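Local atomic coordinates of polysaccharide deacetylase (Streptococcus pyogenes, PDB entry 6DQ3), a protein that removes N-acetyl groups from the linkage unit of cell-wall rhamnopolysaccharides, as a zinc-dependent deacetylase of carbohydrate esterase family 4. Residues Ser129-Glu141 against Gln165-Asn178. Residues are numbered along the deposited sequence; the frame is centred on the assembly and turned at random.
Sequences SFQDHTVNHPDLE and QNTIAIAYPSGRYN. With ZN (zinc ion), chain D; ZN (zinc ion), chain E; ACT (acetate ion), chain C; EDO (1,2-ethanediol), chain H.
Strands 129-132 and 169-171 meet at a single bridge between D132 and I170, their axes 65° apart, where D132 N gives a hydrogen bond to A169 O and A171 N returns one to D132 O. One residue before the bridge, Q131, its chain bent at chi2 (-63°), brings its amide to the backbone at 168-169. There OE1 accepts from two successive backbone nitrogens, I168 N at 3.0 Å and A169 N at 2.9 Å, the first in the carbonyl plane and the second tilted from it, which fixes the amide's rotation; NE2 turns to S129 OG and a water. Nearby, the Q165 amide gives NE2 to both F130 O and T167 OG1, both lying in its plane, while Q165 OE1 is bound by K124.

Toward the active site, H133 directs ND1 at A171 O, 2.6 Å away. The oxygen lies in the ring plane, although the ring nitrogen sits above the plane of that carbonyl. This short bond fixes the rotation of the imidazole, with H133 NE2 2.2 Å from the active-site zinc ion that H137 also binds. H137 presents one face to P173, whose CB stands 3.6 Å from the ring centroid in a CH-pi contact; CG and CD of the same proline meet T134 CG2, and CD also meets L140 CD1. Further out, D139 OD2 takes R176 NH1 in a salt bridge of 2.8 Å; OD2 lies in the guanidinium plane, at its edge, whereas NH1 approaches OD2 from above the carboxylate plane.

Acetate chelates the active-site zinc ion and accepts S174 N through OXT in a nearly straight bond of 2.6 Å. With D78 completing the protein ligands, this is the Asp-His-His metal site of the carbohydrate esterase 4 family, the second strand's loop flanking the His-x-x-x-His segment.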
loop_
_atom_site.group_PDB
_atom_site.type_symbol
_atom_site.label_atom_id
_atom_site.label_comp_id
_atom_site.label_asym_id
_atom_site.label_seq_id
_atom_site.Cartn_x
_atom_site.Cartn_y
_atom_site.Cartn_z
ATOM N N SER A 129 8.235 3.390 -1.852
ATOM C CA SER A 129 7.780 4.367 -0.873
ATOM C C SER A 129 7.250 3.640 0.356
ATOM O O SER A 129 6.673 2.554 0.259
ATOM C CB SER A 129 6.693 5.275 -1.467
ATOM O OG SER A 129 6.282 6.269 -0.548
ATOM N N PHE A 130 7.446 4.245 1.521
ATOM C CA PHE A 130 7.070 3.617 2.780
ATOM C C PHE A 130 6.193 4.562 3.588
ATOM O O PHE A 130 6.647 5.615 4.049
ATOM C CB PHE A 130 8.322 3.182 3.525
ATOM C CG PHE A 130 9.120 2.197 2.735
ATOM C CD1 PHE A 130 8.776 0.860 2.748
ATOM C CD2 PHE A 130 10.151 2.616 1.913
ATOM C CE1 PHE A 130 9.472 -0.052 1.994
ATOM C CE2 PHE A 130 10.856 1.706 1.154
ATOM C CZ PHE A 130 10.512 0.370 1.192
ATOM N N GLN A 131 4.936 4.177 3.734
ATOM C CA GLN A 131 3.911 4.998 4.342
ATOM C C GLN A 131 3.447 4.340 5.642
ATOM O O GLN A 131 4.065 3.391 6.144
ATOM C CB GLN A 131 2.780 5.225 3.333
ATOM C CG GLN A 131 3.238 5.887 2.021
ATOM C CD GLN A 131 3.791 7.292 2.210
ATOM O OE1 GLN A 131 3.182 8.124 2.875
ATOM N NE2 GLN A 131 4.959 7.556 1.633
ATOM N N ASP A 132 2.356 4.857 6.201
ATOM C CA ASP A 132 2.002 4.561 7.581
ATOM C C ASP A 132 1.009 3.416 7.701
ATOM O O ASP A 132 0.056 3.312 6.925
ATOM C CB ASP A 132 1.422 5.812 8.244
ATOM C CG ASP A 132 1.252 5.650 9.730
ATOM O OD1 ASP A 132 0.235 5.065 10.154
ATOM O OD2 ASP A 132 2.152 6.090 10.466
ATOM N N HIS A 133 1.248 2.548 8.694
ATOM C CA HIS A 133 0.318 1.480 9.040
ATOM C C HIS A 133 0.216 1.329 10.555
ATOM O O HIS A 133 0.041 0.217 11.064
ATOM C CB HIS A 133 0.739 0.168 8.373
ATOM C CG HIS A 133 -0.386 -0.801 8.161
ATOM N ND1 HIS A 133 -1.679 -0.407 7.883
ATOM C CD2 HIS A 133 -0.398 -2.153 8.163
ATOM C CE1 HIS A 133 -2.441 -1.478 7.739
ATOM N NE2 HIS A 133 -1.686 -2.551 7.905
ATOM N N THR A 134 0.326 2.454 11.275
ATOM C CA THR A 134 0.257 2.577 12.729
ATOM C C THR A 134 1.487 1.995 13.417
ATOM O O THR A 134 2.337 1.363 12.779
ATOM C CB THR A 134 -0.997 1.916 13.320
ATOM O OG1 THR A 134 -0.810 0.498 13.397
ATOM C CG2 THR A 134 -2.243 2.244 12.510
ATOM N N VAL A 135 1.582 2.210 14.730
ATOM C CA VAL A 135 2.697 1.675 15.505
ATOM C C VAL A 135 2.473 0.203 15.822
ATOM O O VAL A 135 3.330 -0.643 15.547
ATOM C CB VAL A 135 2.899 2.489 16.797
ATOM C CG1 VAL A 135 4.053 1.900 17.613
ATOM C CG2 VAL A 135 3.133 3.958 16.501
ATOM N N ASN A 136 1.319 -0.130 16.399
ATOM C CA ASN A 136 1.070 -1.462 16.925
ATOM C C ASN A 136 -0.023 -2.223 16.183
ATOM O O ASN A 136 -0.349 -3.346 16.578
ATOM C CB ASN A 136 0.721 -1.357 18.417
ATOM C CG ASN A 136 1.868 -0.791 19.246
ATOM O OD1 ASN A 136 2.931 -1.410 19.361
ATOM N ND2 ASN A 136 1.654 0.384 19.834
ATOM N N HIS A 137 -0.578 -1.657 15.108
ATOM C CA HIS A 137 -1.599 -2.314 14.297
ATOM C C HIS A 137 -2.850 -2.647 15.103
ATOM O O HIS A 137 -3.379 -3.763 14.993
ATOM C CB HIS A 137 -1.020 -3.587 13.667
ATOM C CG HIS A 137 -1.697 -4.015 12.399
ATOM N ND1 HIS A 137 -2.730 -4.929 12.375
ATOM C CD2 HIS A 137 -1.458 -3.688 11.107
ATOM C CE1 HIS A 137 -3.111 -5.128 11.125
ATOM N NE2 HIS A 137 -2.354 -4.388 10.336
ATOM N N PRO A 138 -3.370 -1.713 15.895
ATOM C CA PRO A 138 -4.663 -1.938 16.545
ATOM C C PRO A 138 -5.817 -1.763 15.568
ATOM O O PRO A 138 -5.671 -1.208 14.477
ATOM C CB PRO A 138 -4.707 -0.853 17.626
ATOM C CG PRO A 138 -3.977 0.297 16.974
ATOM C CD PRO A 138 -2.838 -0.366 16.193
ATOM N N ASP A 139 -6.979 -2.259 15.986
ATOM C CA ASP A 139 -8.249 -1.834 15.397
ATOM C C ASP A 139 -8.482 -0.393 15.839
ATOM O O ASP A 139 -8.889 -0.135 16.976
ATOM C CB ASP A 139 -9.377 -2.762 15.832
ATOM C CG ASP A 139 -10.736 -2.340 15.292
ATOM O OD1 ASP A 139 -10.862 -1.224 14.753
ATOM O OD2 ASP A 139 -11.684 -3.144 15.399
ATOM N N LEU A 140 -8.196 0.558 14.943
ATOM C CA LEU A 140 -8.280 1.974 15.295
ATOM C C LEU A 140 -9.677 2.342 15.784
ATOM O O LEU A 140 -9.830 3.179 16.678
ATOM C CB LEU A 140 -7.895 2.834 14.088
ATOM C CG LEU A 140 -6.429 2.856 13.660
ATOM C CD1 LEU A 140 -6.241 3.554 12.323
ATOM C CD2 LEU A 140 -5.593 3.537 14.738
ATOM N N GLU A 141 -10.705 1.727 15.195
ATOM C CA GLU A 141 -12.087 2.008 15.561
ATOM C C GLU A 141 -12.369 1.739 17.030
ATOM O O GLU A 141 -13.225 2.403 17.626
ATOM C CB GLU A 141 -13.018 1.145 14.718
ATOM C CG GLU A 141 -13.986 1.900 13.859
ATOM C CD GLU A 141 -15.017 0.996 13.235
ATOM O OE1 GLU A 141 -14.646 -0.061 12.689
ATOM O OE2 GLU A 141 -16.210 1.345 13.300
ATOM N N GLN A 165 11.759 11.971 5.686
ATOM C CA GLN A 165 10.710 12.170 4.701
ATOM C C GLN A 165 9.509 12.840 5.355
ATOM O O GLN A 165 9.512 13.141 6.551
ATOM C CB GLN A 165 10.305 10.834 4.066
ATOM C CG GLN A 165 9.615 9.871 5.034
ATOM C CD GLN A 165 9.282 8.527 4.407
ATOM O OE1 GLN A 165 10.067 7.975 3.639
ATOM N NE2 GLN A 165 8.112 7.994 4.735
ATOM N N ASN A 166 8.479 13.074 4.544
ATOM C CA ASN A 166 7.176 13.549 5.002
ATOM C C ASN A 166 6.155 12.499 4.578
ATOM O O ASN A 166 5.739 12.461 3.414
ATOM C CB ASN A 166 6.841 14.919 4.421
ATOM C CG ASN A 166 5.457 15.392 4.819
ATOM O OD1 ASN A 166 4.894 14.935 5.814
ATOM N ND2 ASN A 166 4.901 16.315 4.040
ATOM N N THR A 167 5.772 11.631 5.511
ATOM C CA THR A 167 4.791 10.593 5.230
ATOM C C THR A 167 3.418 11.216 5.031
ATOM O O THR A 167 2.968 12.018 5.858
ATOM C CB THR A 167 4.752 9.587 6.380
ATOM O OG1 THR A 167 6.075 9.089 6.629
ATOM C CG2 THR A 167 3.832 8.423 6.046
ATOM N N ILE A 168 2.744 10.853 3.943
ATOM C CA ILE A 168 1.468 11.475 3.603
ATOM C C ILE A 168 0.313 10.493 3.537
ATOM O O ILE A 168 -0.842 10.936 3.451
ATOM C CB ILE A 168 1.557 12.254 2.273
ATOM C CG1 ILE A 168 1.894 11.314 1.111
ATOM C CG2 ILE A 168 2.610 13.342 2.361
ATOM C CD1 ILE A 168 1.616 11.923 -0.252
ATOM N N ALA A 169 0.565 9.182 3.557
ATOM C CA ALA A 169 -0.489 8.201 3.356
ATOM C C ALA A 169 -0.536 7.222 4.516
ATOM O O ALA A 169 0.493 6.886 5.110
ATOM C CB ALA A 169 -0.285 7.429 2.038
ATOM N N ILE A 170 -1.747 6.758 4.824
ATOM C CA ILE A 170 -1.961 5.754 5.858
ATOM C C ILE A 170 -2.884 4.676 5.305
ATOM O O ILE A 170 -3.779 4.948 4.496
ATOM C CB ILE A 170 -2.546 6.374 7.154
ATOM C CG1 ILE A 170 -2.745 5.305 8.233
ATOM C CG2 ILE A 170 -3.859 7.094 6.846
ATOM C CD1 ILE A 170 -3.152 5.861 9.582
ATOM N N ALA A 171 -2.630 3.436 5.719
ATOM C CA ALA A 171 -3.554 2.323 5.521
ATOM C C ALA A 171 -4.080 1.917 6.894
ATOM O O ALA A 171 -3.290 1.613 7.790
ATOM C CB ALA A 171 -2.868 1.137 4.836
ATOM N N TYR A 172 -5.399 1.924 7.067
ATOM C CA TYR A 172 -5.977 1.585 8.369
ATOM C C TYR A 172 -5.895 0.080 8.599
ATOM O O TYR A 172 -6.239 -0.696 7.699
ATOM C CB TYR A 172 -7.429 2.060 8.453
ATOM C CG TYR A 172 -7.556 3.505 8.047
ATOM C CD1 TYR A 172 -6.939 4.503 8.786
ATOM C CD2 TYR A 172 -8.250 3.868 6.904
ATOM C CE1 TYR A 172 -7.015 5.811 8.406
ATOM C CE2 TYR A 172 -8.343 5.182 6.521
ATOM C CZ TYR A 172 -7.719 6.151 7.274
ATOM O OH TYR A 172 -7.799 7.467 6.900
ATOM N N PRO A 173 -5.432 -0.370 9.769
ATOM C CA PRO A 173 -5.346 -1.816 10.012
ATOM C C PRO A 173 -6.693 -2.496 9.828
ATOM O O PRO A 173 -7.708 -2.081 10.397
ATOM C CB PRO A 173 -4.842 -1.906 11.458
ATOM C CG PRO A 173 -4.019 -0.658 11.618
ATOM C CD PRO A 173 -4.770 0.405 10.836
ATOM N N SER A 174 -6.689 -3.544 9.010
ATOM C CA SER A 174 -7.873 -4.339 8.693
ATOM C C SER A 174 -8.968 -3.515 8.027
ATOM O O SER A 174 -10.119 -3.959 7.937
ATOM C CB SER A 174 -8.404 -5.031 9.953
ATOM O OG SER A 174 -7.422 -5.912 10.474
ATOM N N GLY A 175 -8.619 -2.334 7.522
ATOM C CA GLY A 175 -9.581 -1.491 6.855
ATOM C C GLY A 175 -10.614 -0.868 7.763
ATOM O O GLY A 175 -11.634 -0.379 7.275
ATOM N N ARG A 176 -10.377 -0.865 9.067
ATOM C CA ARG A 176 -11.366 -0.408 10.037
ATOM C C ARG A 176 -11.107 1.042 10.421
ATOM O O ARG A 176 -9.982 1.418 10.760
ATOM C CB ARG A 176 -11.340 -1.293 11.281
ATOM C CG ARG A 176 -11.655 -2.749 10.997
ATOM C CD ARG A 176 -11.679 -3.566 12.273
ATOM N NE ARG A 176 -11.684 -4.997 11.987
ATOM C CZ ARG A 176 -11.646 -5.946 12.915
ATOM N NH1 ARG A 176 -11.598 -5.618 14.198
ATOM N NH2 ARG A 176 -11.653 -7.224 12.558
ATOM N N TYR A 177 -12.160 1.849 10.380
ATOM C CA TYR A 177 -12.044 3.260 10.703
ATOM C C TYR A 177 -13.425 3.786 11.052
ATOM O O TYR A 177 -14.441 3.219 10.644
ATOM C CB TYR A 177 -11.460 4.058 9.533
ATOM C CG TYR A 177 -12.263 3.924 8.258
ATOM C CD1 TYR A 177 -12.082 2.836 7.419
ATOM C CD2 TYR A 177 -13.198 4.887 7.893
ATOM C CE1 TYR A 177 -12.808 2.705 6.253
ATOM C CE2 TYR A 177 -13.930 4.763 6.725
ATOM C CZ TYR A 177 -13.727 3.669 5.906
ATOM O OH TYR A 177 -14.446 3.524 4.741
ATOM N N ASN A 178 -13.455 4.878 11.809
ATOM C CA ASN A 178 -14.708 5.590 12.033
ATOM C C ASN A 178 -14.501 7.067 11.721
ATOM O O ASN A 178 -13.428 7.484 11.269
ATOM C CB ASN A 178 -15.242 5.374 13.456
ATOM C CG ASN A 178 -14.276 5.813 14.543
ATOM O OD1 ASN A 178 -13.232 6.426 14.283
ATOM N ND2 ASN A 178 -14.639 5.508 15.789
HETATM ZN ZN ZN D . -2.325 -4.602 8.285
HETATM ZN ZN ZN E . -16.006 -0.624 11.520
HETATM C C ACT C . -4.312 -4.474 6.635
HETATM O O ACT C . -3.329 -5.053 6.131
HETATM O OXT ACT C . -4.490 -4.247 7.847
HETATM C CH3 ACT C . -5.324 -4.015 5.711
HETATM C C1 EDO H . 5.965 -4.891 18.110
HETATM O O1 EDO H . 6.338 -5.987 18.950
HETATM C C2 EDO H . 4.901 -4.048 18.807
HETATM O O2 EDO H . 4.677 -2.877 18.022
HETATM O O HOH W 1 9.095 6.599 1.425
HETATM O O HOH W 2 6.025 10.403 1.442
HETATM O O HOH W 3 -7.909 0.212 12.018
HETATM O O HOH W 4 -2.957 -6.891 8.470
#